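Local coordinates for protein beta-N-acetylhexosaminidase (Streptomyces plicatus, PDB 1JAK) that is a family 20 glycoside hydrolase that removes terminal N-acetylhexosamine residues from glycoconjugates, probably by substrate-assisted catalysis, at residues Trp208-Thr213 against Ala262-Leu267; Gly215-Val220 against Pro274-Gly279; Asp407-Leu412 against Leu458-Phe463. One frame throughout, in Å; residues are numbered along the deposited sequence.

Interaction 1 of 3, residues Trp208-Thr213 against Ala262-Leu267; sequences WPRLAT and ASYAEL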
loop_
_atom_site.group_PDB
_atom_site.type_symbol
_atom_site.label_atom_id
_atom_site.label_comp_id
_atom_site.label_asym_id
_atom_site.label_seq_id
_atom_site.Cartn_x
_atom_site.Cartn_y
_atom_site.Cartn_z
ATOM N N TRP A 208 25.713 -12.539 -3.466
ATOM C CA TRP A 208 25.726 -13.110 -2.117
ATOM C C TRP A 208 24.602 -14.147 -2.047
ATOM O O TRP A 208 23.580 -13.928 -1.396
ATOM C CB TRP A 208 25.494 -12.016 -1.068
ATOM C CG TRP A 208 26.528 -10.924 -1.087
ATOM C CD1 TRP A 208 26.678 -9.952 -2.033
ATOM C CD2 TRP A 208 27.585 -10.725 -0.138
ATOM N NE1 TRP A 208 27.764 -9.162 -1.736
ATOM C CE2 TRP A 208 28.339 -9.615 -0.578
ATOM C CE3 TRP A 208 27.970 -11.381 1.041
ATOM C CZ2 TRP A 208 29.458 -9.141 0.120
ATOM C CZ3 TRP A 208 29.085 -10.911 1.737
ATOM C CH2 TRP A 208 29.815 -9.801 1.272
ATOM N N PRO A 209 24.791 -15.300 -2.711
ATOM C CA PRO A 209 23.839 -16.414 -2.784
ATOM C C PRO A 209 23.246 -16.934 -1.476
ATOM O O PRO A 209 22.093 -17.366 -1.453
ATOM C CB PRO A 209 24.630 -17.499 -3.511
ATOM C CG PRO A 209 25.580 -16.726 -4.353
ATOM C CD PRO A 209 26.042 -15.653 -3.406
ATOM N N ARG A 210 24.025 -16.905 -0.398
ATOM C CA ARG A 210 23.550 -17.410 0.890
ATOM C C ARG A 210 22.473 -16.562 1.553
ATOM O O ARG A 210 21.755 -17.048 2.430
ATOM C CB ARG A 210 24.721 -17.586 1.861
ATOM C CG ARG A 210 25.638 -18.756 1.535
ATOM C CD ARG A 210 26.836 -18.789 2.477
ATOM N NE ARG A 210 26.452 -18.941 3.880
ATOM C CZ ARG A 210 25.958 -20.056 4.411
ATOM N NH1 ARG A 210 25.779 -21.133 3.656
ATOM N NH2 ARG A 210 25.648 -20.099 5.700
ATOM N N LEU A 211 22.356 -15.300 1.154
ATOM C CA LEU A 211 21.340 -14.439 1.749
ATOM C C LEU A 211 19.971 -15.081 1.577
ATOM O O LEU A 211 19.196 -15.169 2.526
ATOM C CB LEU A 211 21.351 -13.052 1.105
ATOM C CG LEU A 211 22.606 -12.203 1.342
ATOM C CD1 LEU A 211 22.501 -10.905 0.564
ATOM C CD2 LEU A 211 22.765 -11.916 2.833
ATOM N N ALA A 212 19.684 -15.554 0.367
ATOM C CA ALA A 212 18.400 -16.188 0.104
ATOM C C ALA A 212 18.338 -17.647 0.552
ATOM O O ALA A 212 17.402 -18.045 1.245
ATOM C CB ALA A 212 18.061 -16.088 -1.389
ATOM N N THR A 213 19.333 -18.441 0.164
ATOM C CA THR A 213 19.342 -19.862 0.502
ATOM C C THR A 213 19.451 -20.170 1.990
ATOM O O THR A 213 18.904 -21.169 2.461
ATOM C CB THR A 213 20.467 -20.601 -0.248
ATOM O OG1 THR A 213 21.738 -20.089 0.162
ATOM C CG2 THR A 213 20.312 -20.407 -1.745
ATOM N N ALA A 262 23.492 -13.572 9.673
ATOM C CA ALA A 262 23.516 -15.005 9.939
ATOM C C ALA A 262 24.021 -15.789 8.733
ATOM O O ALA A 262 24.497 -16.915 8.871
ATOM C CB ALA A 262 22.118 -15.489 10.321
ATOM N N SER A 263 23.919 -15.181 7.557
ATOM C CA SER A 263 24.339 -15.823 6.317
ATOM C C SER A 263 25.825 -15.664 6.005
ATOM O O SER A 263 26.414 -16.515 5.336
ATOM C CB SER A 263 23.512 -15.274 5.151
ATOM O OG SER A 263 22.129 -15.511 5.354
ATOM N N TYR A 264 26.424 -14.578 6.484
ATOM C CA TYR A 264 27.838 -14.313 6.236
ATOM C C TYR A 264 28.569 -13.830 7.482
ATOM O O TYR A 264 28.450 -12.671 7.875
ATOM C CB TYR A 264 27.993 -13.283 5.111
ATOM C CG TYR A 264 27.602 -13.822 3.752
ATOM C CD1 TYR A 264 26.285 -13.753 3.300
ATOM C CD2 TYR A 264 28.545 -14.452 2.942
ATOM C CE1 TYR A 264 25.915 -14.309 2.070
ATOM C CE2 TYR A 264 28.189 -15.009 1.719
ATOM C CZ TYR A 264 26.875 -14.936 1.289
ATOM O OH TYR A 264 26.529 -15.501 0.084
ATOM N N ALA A 265 29.336 -14.729 8.088
ATOM C CA ALA A 265 30.085 -14.415 9.299
ATOM C C ALA A 265 30.915 -13.136 9.186
ATOM O O ALA A 265 30.994 -12.356 10.135
ATOM C CB ALA A 265 30.991 -15.594 9.659
ATOM N N GLU A 266 31.523 -12.916 8.025
ATOM C CA GLU A 266 32.372 -11.744 7.808
ATOM C C GLU A 266 31.709 -10.382 8.022
ATOM O O GLU A 266 32.390 -9.393 8.311
ATOM C CB GLU A 266 32.981 -11.802 6.405
ATOM C CG GLU A 266 31.958 -11.772 5.288
ATOM C CD GLU A 266 32.537 -12.206 3.959
ATOM O OE1 GLU A 266 33.428 -11.502 3.433
ATOM O OE2 GLU A 266 32.102 -13.258 3.442
ATOM N N LEU A 267 30.388 -10.320 7.885
ATOM C CA LEU A 267 29.672 -9.060 8.060
ATOM C C LEU A 267 29.529 -8.664 9.525
ATOM O O LEU A 267 29.192 -7.523 9.838
ATOM C CB LEU A 267 28.274 -9.159 7.444
ATOM C CG LEU A 267 28.191 -9.436 5.947
ATOM C CD1 LEU A 267 26.732 -9.601 5.547
ATOM C CD2 LEU A 267 28.838 -8.295 5.182
HETATM O O HOH W 1 26.411 -18.622 7.947
#
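W208 presents the edge of its indole to the face of Y264 in a T-shaped stack, with the six-membered ring centroids 4.8 Å apart and the planes at 80°. CE3 of W208 stands over the centre of the phenol ring and lies 3.7 Å from Y264 CD2. L211 meets the same tyrosine farther round, its CG 4.0 Å from Y264 CE1. The phenol oxygen lies against the backbone of the other segment, and R210 N donates a hydrogen bond to Y264 OH at 2.9 Å.

R210 makes a second link with its side chain. A bend at chi3 (61°) turns NE toward the other segment, and NE donates to S263 O over 2.8 Å in a nearly straight bond, 165° at the hydrogen, that lies close to both the guanidinium and the carbonyl planes. A water accepts from R210 NH2 at 2.8 Å and donates to A262 O at 2.7 Å, giving the arginine a further, indirect hold on the end of helix 258-263.

Farther out, W208 NE1 is hydrogen-bonded to D300 OD2 and its ring meets F297 edge-to-face, both on helix 292-307. S263 OG bonds A259 O, and Y214 forms a cation-pi pair with R210. Such packing between the excursions that follow neighbouring strands, here 190-194 and 246-250, each carrying a short helix, is typical of an elaborated TIM barrel.

Interaction 2 of 3, residues Gly215-Val220 against Pro274-Gly279; sequences GGSTEV and PPLYTG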
loop_
_atom_site.group_PDB
_atom_site.type_symbol
_atom_site.label_atom_id
_atom_site.label_comp_id
_atom_site.label_asym_id
_atom_site.label_seq_id
_atom_site.Cartn_x
_atom_site.Cartn_y
_atom_site.Cartn_z
ATOM N N GLY A 215 19.698 -17.210 4.618
ATOM C CA GLY A 215 18.976 -16.138 5.283
ATOM C C GLY A 215 17.469 -16.186 5.102
ATOM O O GLY A 215 16.721 -15.651 5.919
ATOM N N GLY A 216 17.011 -16.816 4.028
ATOM C CA GLY A 216 15.579 -16.897 3.811
ATOM C C GLY A 216 15.017 -18.258 4.180
ATOM O O GLY A 216 13.839 -18.524 3.940
ATOM N N SER A 217 15.840 -19.106 4.793
ATOM C CA SER A 217 15.417 -20.463 5.138
ATOM C C SER A 217 14.394 -20.636 6.258
ATOM O O SER A 217 13.882 -21.735 6.454
ATOM C CB SER A 217 16.641 -21.342 5.427
ATOM O OG SER A 217 17.310 -20.947 6.608
ATOM N N THR A 218 14.094 -19.579 7.002
ATOM C CA THR A 218 13.093 -19.707 8.053
ATOM C C THR A 218 12.340 -18.392 8.239
ATOM O O THR A 218 12.433 -17.496 7.401
ATOM C CB THR A 218 13.730 -20.187 9.395
ATOM O OG1 THR A 218 12.691 -20.595 10.297
ATOM C CG2 THR A 218 14.564 -19.090 10.033
ATOM N N GLU A 219 11.576 -18.293 9.319
ATOM C CA GLU A 219 10.790 -17.095 9.602
ATOM C C GLU A 219 10.400 -17.122 11.070
ATOM O O GLU A 219 10.828 -18.001 11.821
ATOM C CB GLU A 219 9.515 -17.080 8.745
ATOM C CG GLU A 219 8.619 -18.313 8.958
ATOM C CD GLU A 219 7.405 -18.349 8.045
ATOM O OE1 GLU A 219 7.441 -17.710 6.971
ATOM O OE2 GLU A 219 6.415 -19.035 8.394
ATOM N N VAL A 220 9.586 -16.156 11.480
ATOM C CA VAL A 220 9.120 -16.118 12.859
ATOM C C VAL A 220 8.453 -17.456 13.170
ATOM O O VAL A 220 7.640 -17.958 12.385
ATOM C CB VAL A 220 8.089 -14.986 13.072
ATOM C CG1 VAL A 220 7.378 -15.159 14.421
ATOM C CG2 VAL A 220 8.793 -13.641 13.030
ATOM N N PRO A 274 25.550 -14.877 13.626
ATOM C CA PRO A 274 24.584 -15.150 14.695
ATOM C C PRO A 274 23.655 -16.240 14.170
ATOM O O PRO A 274 23.638 -16.516 12.971
ATOM C CB PRO A 274 23.840 -13.821 14.852
ATOM C CG PRO A 274 24.766 -12.800 14.257
ATOM C CD PRO A 274 25.355 -13.526 13.077
ATOM N N PRO A 275 22.879 -16.881 15.051
ATOM C CA PRO A 275 21.978 -17.923 14.549
ATOM C C PRO A 275 20.845 -17.268 13.763
ATOM O O PRO A 275 20.650 -16.052 13.842
ATOM C CB PRO A 275 21.442 -18.573 15.827
ATOM C CG PRO A 275 22.458 -18.215 16.884
ATOM C CD PRO A 275 22.859 -16.816 16.522
ATOM N N LEU A 276 20.111 -18.065 12.994
ATOM C CA LEU A 276 18.960 -17.536 12.275
ATOM C C LEU A 276 18.009 -17.144 13.402
ATOM O O LEU A 276 17.953 -17.830 14.426
ATOM C CB LEU A 276 18.334 -18.626 11.402
ATOM C CG LEU A 276 19.153 -18.994 10.161
ATOM C CD1 LEU A 276 18.635 -20.291 9.558
ATOM C CD2 LEU A 276 19.074 -17.861 9.153
ATOM N N TYR A 277 17.277 -16.048 13.230
ATOM C CA TYR A 277 16.368 -15.574 14.273
ATOM C C TYR A 277 14.901 -15.891 13.998
ATOM O O TYR A 277 14.389 -15.610 12.913
ATOM C CB TYR A 277 16.543 -14.062 14.454
ATOM C CG TYR A 277 15.767 -13.491 15.616
ATOM C CD1 TYR A 277 16.057 -13.872 16.927
ATOM C CD2 TYR A 277 14.742 -12.571 15.408
ATOM C CE1 TYR A 277 15.345 -13.352 18.001
ATOM C CE2 TYR A 277 14.022 -12.042 16.476
ATOM C CZ TYR A 277 14.329 -12.438 17.770
ATOM O OH TYR A 277 13.614 -11.930 18.831
ATOM N N THR A 278 14.223 -16.463 14.990
ATOM C CA THR A 278 12.816 -16.819 14.840
ATOM C C THR A 278 11.923 -16.180 15.905
ATOM O O THR A 278 10.741 -16.509 16.011
ATOM C CB THR A 278 12.630 -18.351 14.885
ATOM O OG1 THR A 278 13.123 -18.857 16.132
ATOM C CG2 THR A 278 13.387 -19.010 13.732
ATOM N N GLY A 279 12.493 -15.262 16.685
ATOM C CA GLY A 279 11.727 -14.583 17.718
ATOM C C GLY A 279 10.955 -13.399 17.169
ATOM O O GLY A 279 10.844 -13.235 15.951
#
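V220 and T278 bring the two backbones closest, with CA atoms 4.3 Å apart. Here V220 CA lies 3.6 Å from T278 O in a CH...O contact (140° at the hydrogen), and V220 CG2 rests 3.6 Å from G279 O. The methyl of T278 presses on the carbonyl just before V220, its CG2 being 3.3 Å from E219 O. No hydrogen bond joins the two segments themselves, but T278 pairs through its backbone with G221, the residue just after V220; V220 pairs with R168, and G279 O receives Q199 NE2.

T218 marks the passage to the looser half. Its OG1 is anti to the backbone N (chi1 -167°) and bonds G223 O, which leaves CG2 to meet L276 CB at 4.0 Å. Beyond it the chains draw apart, the CA atoms of G215 and L276 standing 7.1 Å from each other. The partly exposed leucine spans this wider interval with its two methyls: CD1 touches S217 OG at 3.3 Å, and CD2 comes close to G215 CA. The serine hydroxyl has its hydrogen bond elsewhere, with Y214 O, so its meeting with the leucine is simple packing.

The V220 end lies nearer the active site, its side chain about 9 Å from the bound inhibitor, and its backbone partner R168 belongs to the inhibitor pocket. Two irregular loops packed side by side without strand pairing, following barrel strands 190-194 and 246-250, are consistent with the loop-built surroundings of a TIM-barrel active site.

Interaction 3 of 3, residues Asp407-Leu412 against Leu458-Phe463; sequences DTPLGL and LDYMAF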
loop_
_atom_site.group_PDB
_atom_site.type_symbol
_atom_site.label_atom_id
_atom_site.label_comp_id
_atom_site.label_asym_id
_atom_site.label_seq_id
_atom_site.Cartn_x
_atom_site.Cartn_y
_atom_site.Cartn_z
ATOM N N ASP A 407 -8.493 -7.167 23.512
ATOM C CA ASP A 407 -8.972 -8.513 23.217
ATOM C C ASP A 407 -8.721 -9.017 21.796
ATOM O O ASP A 407 -9.082 -10.148 21.466
ATOM C CB ASP A 407 -10.460 -8.618 23.552
ATOM C CG ASP A 407 -10.735 -8.435 25.035
ATOM O OD1 ASP A 407 -10.055 -9.091 25.851
ATOM O OD2 ASP A 407 -11.631 -7.639 25.385
ATOM N N THR A 408 -8.107 -8.190 20.957
ATOM C CA THR A 408 -7.805 -8.601 19.586
ATOM C C THR A 408 -6.883 -9.824 19.664
ATOM O O THR A 408 -5.839 -9.781 20.316
ATOM C CB THR A 408 -7.118 -7.453 18.819
ATOM O OG1 THR A 408 -7.991 -6.316 18.797
ATOM C CG2 THR A 408 -6.804 -7.867 17.390
ATOM N N PRO A 409 -7.266 -10.933 19.002
ATOM C CA PRO A 409 -6.519 -12.199 18.976
ATOM C C PRO A 409 -5.197 -12.240 18.208
ATOM O O PRO A 409 -4.435 -13.202 18.330
ATOM C CB PRO A 409 -7.542 -13.181 18.415
ATOM C CG PRO A 409 -8.306 -12.339 17.458
ATOM C CD PRO A 409 -8.522 -11.060 18.241
ATOM N N LEU A 410 -4.935 -11.208 17.418
ATOM C CA LEU A 410 -3.702 -11.118 16.640
ATOM C C LEU A 410 -3.138 -9.714 16.827
ATOM O O LEU A 410 -3.752 -8.879 17.485
ATOM C CB LEU A 410 -4.003 -11.343 15.155
ATOM C CG LEU A 410 -4.576 -12.701 14.742
ATOM C CD1 LEU A 410 -5.112 -12.618 13.323
ATOM C CD2 LEU A 410 -3.496 -13.765 14.845
ATOM N N GLY A 411 -1.967 -9.457 16.252
ATOM C CA GLY A 411 -1.377 -8.133 16.350
ATOM C C GLY A 411 -0.578 -7.811 17.602
ATOM O O GLY A 411 -0.432 -8.644 18.502
ATOM N N LEU A 412 -0.075 -6.580 17.652
ATOM C CA LEU A 412 0.735 -6.110 18.773
ATOM C C LEU A 412 0.065 -4.960 19.524
ATOM O O LEU A 412 -0.928 -4.399 19.059
ATOM C CB LEU A 412 2.111 -5.672 18.269
ATOM C CG LEU A 412 2.918 -6.762 17.555
ATOM C CD1 LEU A 412 4.273 -6.209 17.156
ATOM C CD2 LEU A 412 3.092 -7.972 18.470
ATOM N N LEU A 458 -4.044 -11.629 7.452
ATOM C CA LEU A 458 -3.670 -10.328 6.913
ATOM C C LEU A 458 -4.947 -9.507 6.721
ATOM O O LEU A 458 -4.990 -8.326 7.064
ATOM C CB LEU A 458 -2.957 -10.473 5.568
ATOM C CG LEU A 458 -1.602 -11.182 5.557
ATOM C CD1 LEU A 458 -1.050 -11.172 4.137
ATOM C CD2 LEU A 458 -0.639 -10.487 6.511
ATOM N N ASP A 459 -5.988 -10.136 6.179
ATOM C CA ASP A 459 -7.252 -9.434 5.954
ATOM C C ASP A 459 -7.878 -8.915 7.246
ATOM O O ASP A 459 -8.325 -7.769 7.312
ATOM C CB ASP A 459 -8.282 -10.340 5.255
ATOM C CG ASP A 459 -7.970 -10.579 3.788
ATOM O OD1 ASP A 459 -7.340 -9.710 3.150
ATOM O OD2 ASP A 459 -8.375 -11.641 3.266
ATOM N N TYR A 460 -7.918 -9.764 8.269
ATOM C CA TYR A 460 -8.524 -9.382 9.539
ATOM C C TYR A 460 -7.879 -8.155 10.181
ATOM O O TYR A 460 -8.565 -7.349 10.816
ATOM C CB TYR A 460 -8.482 -10.559 10.515
ATOM C CG TYR A 460 -9.098 -10.244 11.859
ATOM C CD1 TYR A 460 -10.483 -10.227 12.032
ATOM C CD2 TYR A 460 -8.292 -9.931 12.949
ATOM C CE1 TYR A 460 -11.048 -9.901 13.271
ATOM C CE2 TYR A 460 -8.841 -9.605 14.182
ATOM C CZ TYR A 460 -10.215 -9.592 14.338
ATOM O OH TYR A 460 -10.742 -9.265 15.566
ATOM N N MET A 461 -6.567 -8.007 10.011
ATOM C CA MET A 461 -5.859 -6.869 10.587
ATOM C C MET A 461 -5.843 -5.670 9.639
ATOM O O MET A 461 -5.784 -4.524 10.081
ATOM C CB MET A 461 -4.427 -7.267 10.964
ATOM C CG MET A 461 -4.348 -8.300 12.094
ATOM S SD MET A 461 -5.299 -7.842 13.568
ATOM C CE MET A 461 -4.304 -6.490 14.230
ATOM N N ALA A 462 -5.911 -5.929 8.336
ATOM C CA ALA A 462 -5.903 -4.842 7.360
ATOM C C ALA A 462 -7.273 -4.171 7.260
ATOM O O ALA A 462 -7.361 -2.954 7.109
ATOM C CB ALA A 462 -5.475 -5.367 5.995
ATOM N N PHE A 463 -8.337 -4.966 7.341
ATOM C CA PHE A 463 -9.699 -4.437 7.258
ATOM C C PHE A 463 -10.333 -4.388 8.643
ATOM O O PHE A 463 -10.211 -5.335 9.420
ATOM C CB PHE A 463 -10.551 -5.306 6.327
ATOM C CG PHE A 463 -10.126 -5.248 4.884
ATOM C CD1 PHE A 463 -9.066 -6.025 4.421
ATOM C CD2 PHE A 463 -10.780 -4.409 3.990
ATOM C CE1 PHE A 463 -8.665 -5.965 3.085
ATOM C CE2 PHE A 463 -10.388 -4.341 2.652
ATOM C CZ PHE A 463 -9.327 -5.122 2.200
HETATM O O HOH W 2 -10.427 -7.189 18.212
#
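T408 meets the Y460 ring at its edge, CG2 lying near the ring plane and 4.2 Å from CE2. L410 approaches the same ring obliquely, with CD1 4.2 Å from Y460 CD2, and P409 CG also comes in at a slant. At the end of the ring P409 CD lies 3.9 Å from Y460 OH, the two side chains crossing at about a right angle. This is loop-on-helix packing in the TIM barrel: 407-412 belongs to the long loop after strand 389-392, and helix 455-462 follows the next strand, 440-447.

M461 supplies the other half of the contact. Its chain is bent at chi2 (-52°), which places SD 4.1 Å from L410 CB. The sulfur also meets T408 CG2 at 4.1 Å, threonine and methionine reaching toward each other tip to tip. A second bend at chi3 (-71°) brings CE to 4.0 Å from G411 CA. G411 has a positive phi of 84°, and a beta carbon there would collide with the methionine methyl. An alanine in place of M461 would probably open a gap beneath T408, L410 and G411, leaving this part of the loop with less to rest on.

The loop leads directly into the inhibitor pocket, where L412 touches the ligand and pairs through its backbone with D401 and K403. G411 N bonds T451 OG1 ahead of helix 455-462, and Y460 O accepts from Y404 OH of the loop, so two hydrogen bonds outside the packed side chains join the same two excursions. T408 OG1 is bonded to the backbone N atoms of Y404 and T405; it also has a water at 2.7 Å, and that water makes a weak, 3.4 Å hydrogen bond with Y460 OH.

Overall arrangement
All three interactions belong to the catalytic TIM barrel. Interactions 1 and 2 are neighbours, their centres 12 Å apart, and their segments alternate along the chain, so the same two excursions, after strands 190-194 and 246-250, meet twice. They also touch directly, with a probable hydrogen bond between R210 O and G215 N at 3.0 Å. Interaction 3 comes later in sequence and joins the excursions after strands 389-392 and 440-447; its centre is 33 Å from that of interaction 1 and 23 Å from that of interaction 2. Interactions 2 and 3 approach the inhibitor from separate loops, whereas interaction 1 packs farther out in the fold.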